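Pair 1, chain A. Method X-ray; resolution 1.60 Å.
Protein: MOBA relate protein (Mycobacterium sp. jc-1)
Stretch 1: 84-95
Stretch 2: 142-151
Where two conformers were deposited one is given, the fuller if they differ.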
# COMPACT_ATOMS: atom_id res chain seq x y z
N SER A 84 -9.68 6.80 -0.15
CA SER A 84 -8.49 7.66 -0.19
C SER A 84 -7.74 7.62 -1.54
O SER A 84 -7.12 8.61 -1.93
CB SER A 84 -7.56 7.33 0.98
OG SER A 84 -6.86 6.12 0.77
N LEU A 85 -7.81 6.50 -2.25
CA LEU A 85 -7.09 6.37 -3.52
C LEU A 85 -7.50 7.45 -4.55
O LEU A 85 -6.64 8.01 -5.25
CB LEU A 85 -7.26 4.97 -4.09
CG LEU A 85 -6.49 4.63 -5.36
CD1 LEU A 85 -5.00 4.97 -5.24
CD2 LEU A 85 -6.71 3.16 -5.65
N LYS A 86 -8.80 7.75 -4.63
CA LYS A 86 -9.29 8.85 -5.47
C LYS A 86 -8.54 10.16 -5.23
O LYS A 86 -8.09 10.82 -6.17
CB LYS A 86 -10.79 9.11 -5.23
CG LYS A 86 -11.73 8.02 -5.70
CD LYS A 86 -13.12 8.26 -5.13
CE LYS A 86 -14.16 7.30 -5.69
NZ LYS A 86 -14.68 7.73 -7.01
N SER A 87 -8.41 10.54 -3.96
CA SER A 87 -7.68 11.75 -3.60
C SER A 87 -6.19 11.62 -3.90
O SER A 87 -5.59 12.53 -4.44
CB SER A 87 -7.93 12.09 -2.13
OG SER A 87 -9.32 12.31 -1.89
N ALA A 88 -5.60 10.47 -3.58
CA ALA A 88 -4.17 10.27 -3.78
C ALA A 88 -3.76 10.49 -5.22
O ALA A 88 -2.70 11.07 -5.49
CB ALA A 88 -3.73 8.88 -3.31
N LEU A 89 -4.60 10.03 -6.16
CA LEU A 89 -4.27 10.11 -7.59
C LEU A 89 -4.04 11.56 -8.04
O LEU A 89 -3.18 11.85 -8.90
CB LEU A 89 -5.35 9.40 -8.44
CG LEU A 89 -5.38 7.86 -8.32
CD1 LEU A 89 -6.65 7.28 -8.92
CD2 LEU A 89 -4.16 7.20 -8.95
N THR A 90 -4.80 12.47 -7.44
CA THR A 90 -4.71 13.89 -7.82
C THR A 90 -3.32 14.50 -7.49
O THR A 90 -2.91 15.51 -8.08
CB THR A 90 -5.86 14.70 -7.19
OG1 THR A 90 -5.67 14.84 -5.78
CG2 THR A 90 -7.19 14.01 -7.46
N TRP A 91 -2.62 13.85 -6.56
CA TRP A 91 -1.29 14.27 -6.08
C TRP A 91 -0.11 13.62 -6.80
O TRP A 91 1.03 14.02 -6.58
CB TRP A 91 -1.14 13.90 -4.60
CG TRP A 91 -1.85 14.78 -3.64
CD1 TRP A 91 -3.20 14.91 -3.47
CD2 TRP A 91 -1.23 15.61 -2.64
NE1 TRP A 91 -3.46 15.80 -2.45
CE2 TRP A 91 -2.28 16.24 -1.92
CE3 TRP A 91 0.10 15.89 -2.30
CZ2 TRP A 91 -2.03 17.14 -0.88
CZ3 TRP A 91 0.35 16.79 -1.26
CH2 TRP A 91 -0.72 17.40 -0.56
N VAL A 92 -0.38 12.61 -7.62
CA VAL A 92 0.68 11.89 -8.33
C VAL A 92 1.41 12.81 -9.30
O VAL A 92 0.76 13.51 -10.09
CB VAL A 92 0.12 10.66 -9.07
CG1 VAL A 92 1.20 9.96 -9.88
CG2 VAL A 92 -0.49 9.67 -8.06
N ASP A 93 2.71 12.84 -9.21
CA ASP A 93 3.60 13.63 -10.11
C ASP A 93 3.27 13.29 -11.60
O ASP A 93 3.23 12.18 -11.93
CB ASP A 93 5.09 13.37 -9.75
CG ASP A 93 6.08 14.39 -10.36
OD1 ASP A 93 6.04 14.64 -11.57
OD2 ASP A 93 6.95 14.91 -9.61
N PRO A 94 3.13 14.29 -12.45
CA PRO A 94 2.93 13.96 -13.87
C PRO A 94 4.02 13.10 -14.52
O PRO A 94 3.75 12.38 -15.48
CB PRO A 94 2.86 15.34 -14.54
CG PRO A 94 2.45 16.28 -13.46
CD PRO A 94 3.02 15.74 -12.19
N THR A 95 5.24 13.15 -13.98
CA THR A 95 6.31 12.32 -14.51
C THR A 95 6.16 10.83 -14.20
O THR A 95 6.84 10.01 -14.80
CB THR A 95 7.72 12.80 -14.08
OG1 THR A 95 7.84 12.73 -12.65
CG2 THR A 95 7.96 14.23 -14.57
N SER A 142 -0.58 1.33 -14.21
CA SER A 142 -0.01 2.23 -15.19
C SER A 142 -0.90 3.47 -15.29
O SER A 142 -2.09 3.40 -14.99
CB SER A 142 0.07 1.54 -16.56
OG SER A 142 -1.24 1.24 -17.04
N ARG A 143 -0.30 4.58 -15.67
CA ARG A 143 -1.00 5.86 -15.81
C ARG A 143 -2.25 5.74 -16.69
O ARG A 143 -3.26 6.39 -16.42
CB ARG A 143 -0.05 6.91 -16.38
CG ARG A 143 -0.76 8.24 -16.70
CD ARG A 143 0.24 9.35 -16.99
NE ARG A 143 1.01 9.69 -15.79
CZ ARG A 143 0.59 10.49 -14.82
NH1 ARG A 143 -0.61 11.07 -14.87
NH2 ARG A 143 1.37 10.71 -13.77
N GLY A 144 -2.18 4.89 -17.71
CA GLY A 144 -3.29 4.71 -18.65
C GLY A 144 -4.61 4.28 -18.04
O GLY A 144 -5.68 4.54 -18.60
N VAL A 145 -4.56 3.64 -16.87
CA VAL A 145 -5.79 3.23 -16.20
C VAL A 145 -6.07 3.95 -14.87
O VAL A 145 -6.90 3.52 -14.05
CB VAL A 145 -5.88 1.69 -16.06
CG1 VAL A 145 -6.01 1.06 -17.45
CG2 VAL A 145 -4.66 1.14 -15.36
N PHE A 146 -5.36 5.06 -14.65
CA PHE A 146 -5.65 5.94 -13.51
C PHE A 146 -7.14 6.32 -13.45
O PHE A 146 -7.72 6.36 -12.37
CB PHE A 146 -4.79 7.22 -13.55
CG PHE A 146 -3.36 7.04 -13.08
CD1 PHE A 146 -2.85 5.79 -12.72
CD2 PHE A 146 -2.52 8.16 -13.01
CE1 PHE A 146 -1.52 5.66 -12.30
CE2 PHE A 146 -1.20 8.06 -12.60
CZ PHE A 146 -0.68 6.79 -12.24
N GLY A 147 -7.75 6.58 -14.61
CA GLY A 147 -9.19 6.88 -14.65
C GLY A 147 -10.08 5.78 -14.08
O GLY A 147 -11.03 6.05 -13.34
N ASP A 148 -9.76 4.53 -14.42
CA ASP A 148 -10.50 3.37 -13.92
C ASP A 148 -10.35 3.16 -12.41
O ASP A 148 -11.31 2.82 -11.71
CB ASP A 148 -10.09 2.10 -14.69
CG ASP A 148 -10.23 2.27 -16.20
OD1 ASP A 148 -11.27 1.84 -16.74
OD2 ASP A 148 -9.34 2.87 -16.84
N LEU A 149 -9.13 3.36 -11.90
CA LEU A 149 -8.87 3.35 -10.47
C LEU A 149 -9.73 4.35 -9.75
O LEU A 149 -10.30 4.05 -8.70
CB LEU A 149 -7.42 3.72 -10.18
CG LEU A 149 -6.34 2.66 -10.08
CD1 LEU A 149 -5.15 3.35 -9.46
CD2 LEU A 149 -6.77 1.47 -9.24
N ALA A 150 -9.79 5.56 -10.31
CA ALA A 150 -10.52 6.66 -9.70
C ALA A 150 -12.00 6.31 -9.51
O ALA A 150 -12.62 6.75 -8.54
CB ALA A 150 -10.36 7.93 -10.52
N GLU A 151 -12.53 5.50 -10.42
CA GLU A 151 -13.94 5.09 -10.41
C GLU A 151 -14.29 3.91 -9.48
O GLU A 151 -15.46 3.55 -9.35
CB GLU A 151 -14.40 4.75 -11.84
CG GLU A 151 -14.45 5.94 -12.77
CD GLU A 151 -14.54 5.55 -14.23
OE1 GLU A 151 -15.06 4.45 -14.53
OE2 GLU A 151 -14.08 6.34 -15.08
O HOH W 1 -0.55 12.68 -12.40

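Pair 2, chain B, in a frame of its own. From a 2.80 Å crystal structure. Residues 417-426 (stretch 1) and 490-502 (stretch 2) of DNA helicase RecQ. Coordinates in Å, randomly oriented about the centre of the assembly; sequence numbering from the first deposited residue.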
# COMPACT_ATOMS: atom_id res chain seq x y z
N ALA B 417 -12.28 9.85 -23.67
CA ALA B 417 -12.29 9.94 -22.22
C ALA B 417 -13.05 11.18 -21.79
O ALA B 417 -13.87 11.10 -20.88
CB ALA B 417 -10.88 9.94 -21.65
N GLN B 418 -12.82 12.30 -22.47
CA GLN B 418 -13.52 13.55 -22.13
C GLN B 418 -15.03 13.38 -22.34
O GLN B 418 -15.83 13.69 -21.44
CB GLN B 418 -13.02 14.72 -22.95
CG GLN B 418 -11.56 15.13 -22.76
CD GLN B 418 -11.11 16.18 -23.81
OE1 GLN B 418 -11.83 16.46 -24.79
NE2 GLN B 418 -9.94 16.75 -23.61
N MET B 419 -15.43 12.86 -23.50
CA MET B 419 -16.84 12.61 -23.75
C MET B 419 -17.45 11.78 -22.64
O MET B 419 -18.53 12.07 -22.14
CB MET B 419 -17.05 11.89 -25.05
CG MET B 419 -17.06 12.75 -26.23
SD MET B 419 -17.19 11.71 -27.69
CE MET B 419 -16.08 12.61 -28.80
N ALA B 420 -16.72 10.76 -22.23
CA ALA B 420 -17.25 9.84 -21.24
C ALA B 420 -17.37 10.54 -19.90
O ALA B 420 -18.41 10.46 -19.27
CB ALA B 420 -16.38 8.59 -21.14
N LEU B 421 -16.32 11.26 -19.50
CA LEU B 421 -16.35 11.97 -18.22
C LEU B 421 -17.49 13.02 -18.19
O LEU B 421 -18.15 13.20 -17.16
CB LEU B 421 -15.00 12.61 -17.93
CG LEU B 421 -13.80 11.68 -17.69
CD1 LEU B 421 -12.52 12.47 -17.64
CD2 LEU B 421 -13.88 10.77 -16.45
N SER B 422 -17.74 13.72 -19.30
CA SER B 422 -18.80 14.70 -19.24
C SER B 422 -20.14 13.99 -19.12
O SER B 422 -21.00 14.40 -18.33
CB SER B 422 -18.78 15.63 -20.44
OG SER B 422 -17.57 16.35 -20.43
N ALA B 423 -20.26 12.88 -19.85
CA ALA B 423 -21.50 12.14 -19.93
C ALA B 423 -21.95 11.74 -18.53
O ALA B 423 -23.11 11.91 -18.14
CB ALA B 423 -21.31 10.92 -20.80
N THR B 424 -21.01 11.25 -17.75
CA THR B 424 -21.35 10.78 -16.44
C THR B 424 -21.65 11.99 -15.55
O THR B 424 -22.48 11.89 -14.64
CB THR B 424 -20.23 9.88 -15.85
OG1 THR B 424 -20.40 9.72 -14.45
CG2 THR B 424 -18.90 10.49 -16.05
N ILE B 425 -21.06 13.14 -15.87
CA ILE B 425 -21.31 14.34 -15.05
C ILE B 425 -22.68 14.97 -15.34
O ILE B 425 -23.44 15.23 -14.42
CB ILE B 425 -20.19 15.42 -15.23
CG1 ILE B 425 -18.89 14.88 -14.64
CG2 ILE B 425 -20.56 16.75 -14.53
CD1 ILE B 425 -17.72 15.82 -14.75
N ARG B 426 -23.03 15.17 -16.60
CA ARG B 426 -24.32 15.79 -16.84
C ARG B 426 -25.47 14.85 -16.48
O ARG B 426 -26.62 15.24 -16.57
CB ARG B 426 -24.48 16.29 -18.28
CG ARG B 426 -23.26 16.92 -18.89
CD ARG B 426 -23.09 18.41 -18.53
NE ARG B 426 -24.28 19.00 -17.92
CZ ARG B 426 -24.28 20.16 -17.26
NH1 ARG B 426 -23.14 20.84 -17.12
NH2 ARG B 426 -25.42 20.62 -16.71
N GLY B 490 -22.82 2.26 -10.50
CA GLY B 490 -22.89 3.64 -10.94
C GLY B 490 -21.52 4.29 -10.88
O GLY B 490 -20.76 4.09 -9.93
N LEU B 491 -21.21 5.09 -11.89
CA LEU B 491 -19.86 5.64 -11.99
C LEU B 491 -19.88 7.14 -11.68
O LEU B 491 -20.67 7.88 -12.28
CB LEU B 491 -19.29 5.36 -13.38
CG LEU B 491 -19.25 3.86 -13.69
CD1 LEU B 491 -18.90 3.59 -15.13
CD2 LEU B 491 -18.22 3.22 -12.79
N ARG B 492 -19.03 7.55 -10.74
CA ARG B 492 -18.89 8.92 -10.28
C ARG B 492 -17.61 9.51 -10.84
O ARG B 492 -16.53 8.90 -10.70
CB ARG B 492 -18.81 8.98 -8.75
CG ARG B 492 -19.95 8.32 -7.97
CD ARG B 492 -19.71 8.44 -6.44
NE ARG B 492 -20.88 8.12 -5.61
CZ ARG B 492 -21.86 8.98 -5.32
NH1 ARG B 492 -21.81 10.23 -5.77
NH2 ARG B 492 -22.87 8.59 -4.55
N ALA B 493 -17.66 10.72 -11.38
CA ALA B 493 -16.42 11.42 -11.74
C ALA B 493 -15.68 11.80 -10.49
O ALA B 493 -16.21 12.47 -9.64
CB ALA B 493 -16.70 12.66 -12.58
N THR B 494 -14.45 11.33 -10.34
CA THR B 494 -13.63 11.70 -9.19
C THR B 494 -12.96 13.07 -9.39
O THR B 494 -13.06 13.67 -10.46
CB THR B 494 -12.52 10.69 -8.93
OG1 THR B 494 -11.49 10.90 -9.90
CG2 THR B 494 -13.05 9.26 -9.01
N GLY B 495 -12.29 13.56 -8.35
CA GLY B 495 -11.51 14.78 -8.47
C GLY B 495 -10.49 14.71 -9.58
O GLY B 495 -10.38 15.65 -10.37
N LYS B 496 -9.79 13.58 -9.67
CA LYS B 496 -8.76 13.31 -10.68
C LYS B 496 -9.27 13.56 -12.12
O LYS B 496 -8.50 13.74 -13.06
CB LYS B 496 -8.24 11.86 -10.54
CG LYS B 496 -6.90 11.59 -11.22
CD LYS B 496 -6.45 10.12 -11.22
CE LYS B 496 -4.95 10.05 -11.64
NZ LYS B 496 -4.50 8.75 -12.29
N SER B 497 -10.58 13.61 -12.29
CA SER B 497 -11.16 13.83 -13.61
C SER B 497 -10.80 15.18 -14.24
O SER B 497 -10.94 15.33 -15.46
CB SER B 497 -12.68 13.71 -13.52
OG SER B 497 -13.22 14.88 -12.90
N ARG B 498 -10.40 16.16 -13.43
CA ARG B 498 -10.06 17.50 -13.95
C ARG B 498 -8.84 17.36 -14.87
O ARG B 498 -8.67 18.13 -15.84
CB ARG B 498 -9.78 18.48 -12.81
CG ARG B 498 -9.95 19.96 -13.18
CD ARG B 498 -9.43 20.92 -12.09
NE ARG B 498 -8.63 22.01 -12.65
CZ ARG B 498 -9.14 23.08 -13.27
NH1 ARG B 498 -10.45 23.22 -13.43
NH2 ARG B 498 -8.34 24.03 -13.75
N GLY B 499 -8.01 16.36 -14.57
CA GLY B 499 -6.80 16.11 -15.33
C GLY B 499 -7.09 15.98 -16.81
O GLY B 499 -6.46 16.66 -17.64
N ILE B 500 -8.06 15.14 -17.16
CA ILE B 500 -8.36 14.96 -18.56
C ILE B 500 -9.22 16.11 -19.06
O ILE B 500 -9.06 16.59 -20.18
CB ILE B 500 -9.01 13.58 -18.79
CG1 ILE B 500 -7.94 12.51 -18.56
CG2 ILE B 500 -9.55 13.44 -20.21
CD1 ILE B 500 -8.36 11.09 -18.85
N LEU B 501 -10.12 16.56 -18.20
CA LEU B 501 -11.14 17.53 -18.57
C LEU B 501 -10.62 18.95 -18.78
O LEU B 501 -11.09 19.66 -19.67
CB LEU B 501 -12.23 17.52 -17.49
CG LEU B 501 -13.25 16.38 -17.63
CD1 LEU B 501 -14.13 16.26 -16.38
CD2 LEU B 501 -14.09 16.51 -18.92
N LYS B 502 -9.67 19.38 -17.95
CA LYS B 502 -9.24 20.77 -17.98
C LYS B 502 -7.72 20.96 -18.04
O LYS B 502 -7.24 21.96 -18.57
CB LYS B 502 -9.79 21.52 -16.76
CG LYS B 502 -11.35 21.49 -16.67
CD LYS B 502 -12.03 22.63 -17.42
CE LYS B 502 -13.56 22.63 -17.17
NZ LYS B 502 -14.11 23.92 -16.58

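A backbone arrangement can recur while the side chains that fill it change, and these two pairs illustrate how much of the packing is then renegotiated. Over 14 central residues, pair 2 superposes on pair 1 with an RMSD of 0.9 Å. In each, a helix packs against a short segment that turns into a second helix; in pair 1 the two helices run at 146° to each other. A:Leu85 to A:Val92 match B:Ala417 to B:Thr424, and A:Arg143 to A:Asp148 match B:Thr494 to B:Gly499. The buried areas are similar, 450 and 486 Å².

A leucine is kept at the centre of both contacts. A:Leu89 and B:Leu421 coincide, both point toward the partner stretch, and both adopt the m,t rotamer. Their surroundings differ. In pair 1, CD2 of A:Leu89 lies over one face of the A:Phe146 ring, 4.3 Å from its centroid in a CH-pi contact, while its CD1 reaches CB of A:Leu149 at 3.9 Å. The residue matched to A:Phe146 is the small B:Ser497, whose OG turns back to bond its own stretch, donating to B:Thr494 O at 2.7 Å. B:Ser497 presents no ring, so pair 2 has no counterpart of the CH-pi contact; the CD1 of B:Leu421 lies 3.9 Å from CB of B:Ile500 and 4.0 Å from CG of B:Leu501.

One turn earlier, A:Leu85 and B:Ala417 both point toward the other stretch. The longer side chain makes its contact through CD2, 4.0 Å from CD2 of A:Leu149. Alanine offers only CB, and CD1 of B:Ile500 extends to within 3.9 Å of it.

At the next inward position, shape is nearly kept but chemistry is not. A:Val92 places CG1 4.1 Å from CE2 of A:Phe146, whereas B:Thr424 uses OG1 to donate a weak hydrogen bond to B:Leu491 O at 2.9 Å. A:Arg143 also points toward stretch 1, and water 1 links its NH1 (2.9 Å from the water oxygen) to A:Val92 O (2.8 Å from that oxygen). Its match, B:Thr494, points away and makes no contact across the pair.

The sideways-pointing pair A:Lys86 and B:Gln418 shows the same freedom at the margin. The lysine extends NZ to donate a hydrogen bond to A:Ala150 O at 2.7 Å; the glutamine lays CG 3.7 Å from CG2 of B:Ile500 and helps form the hole that receives B:Leu501. A common backbone thus fixes where side chains start, while aromatic, aliphatic and polar groups remain alternative ways to fill the space between.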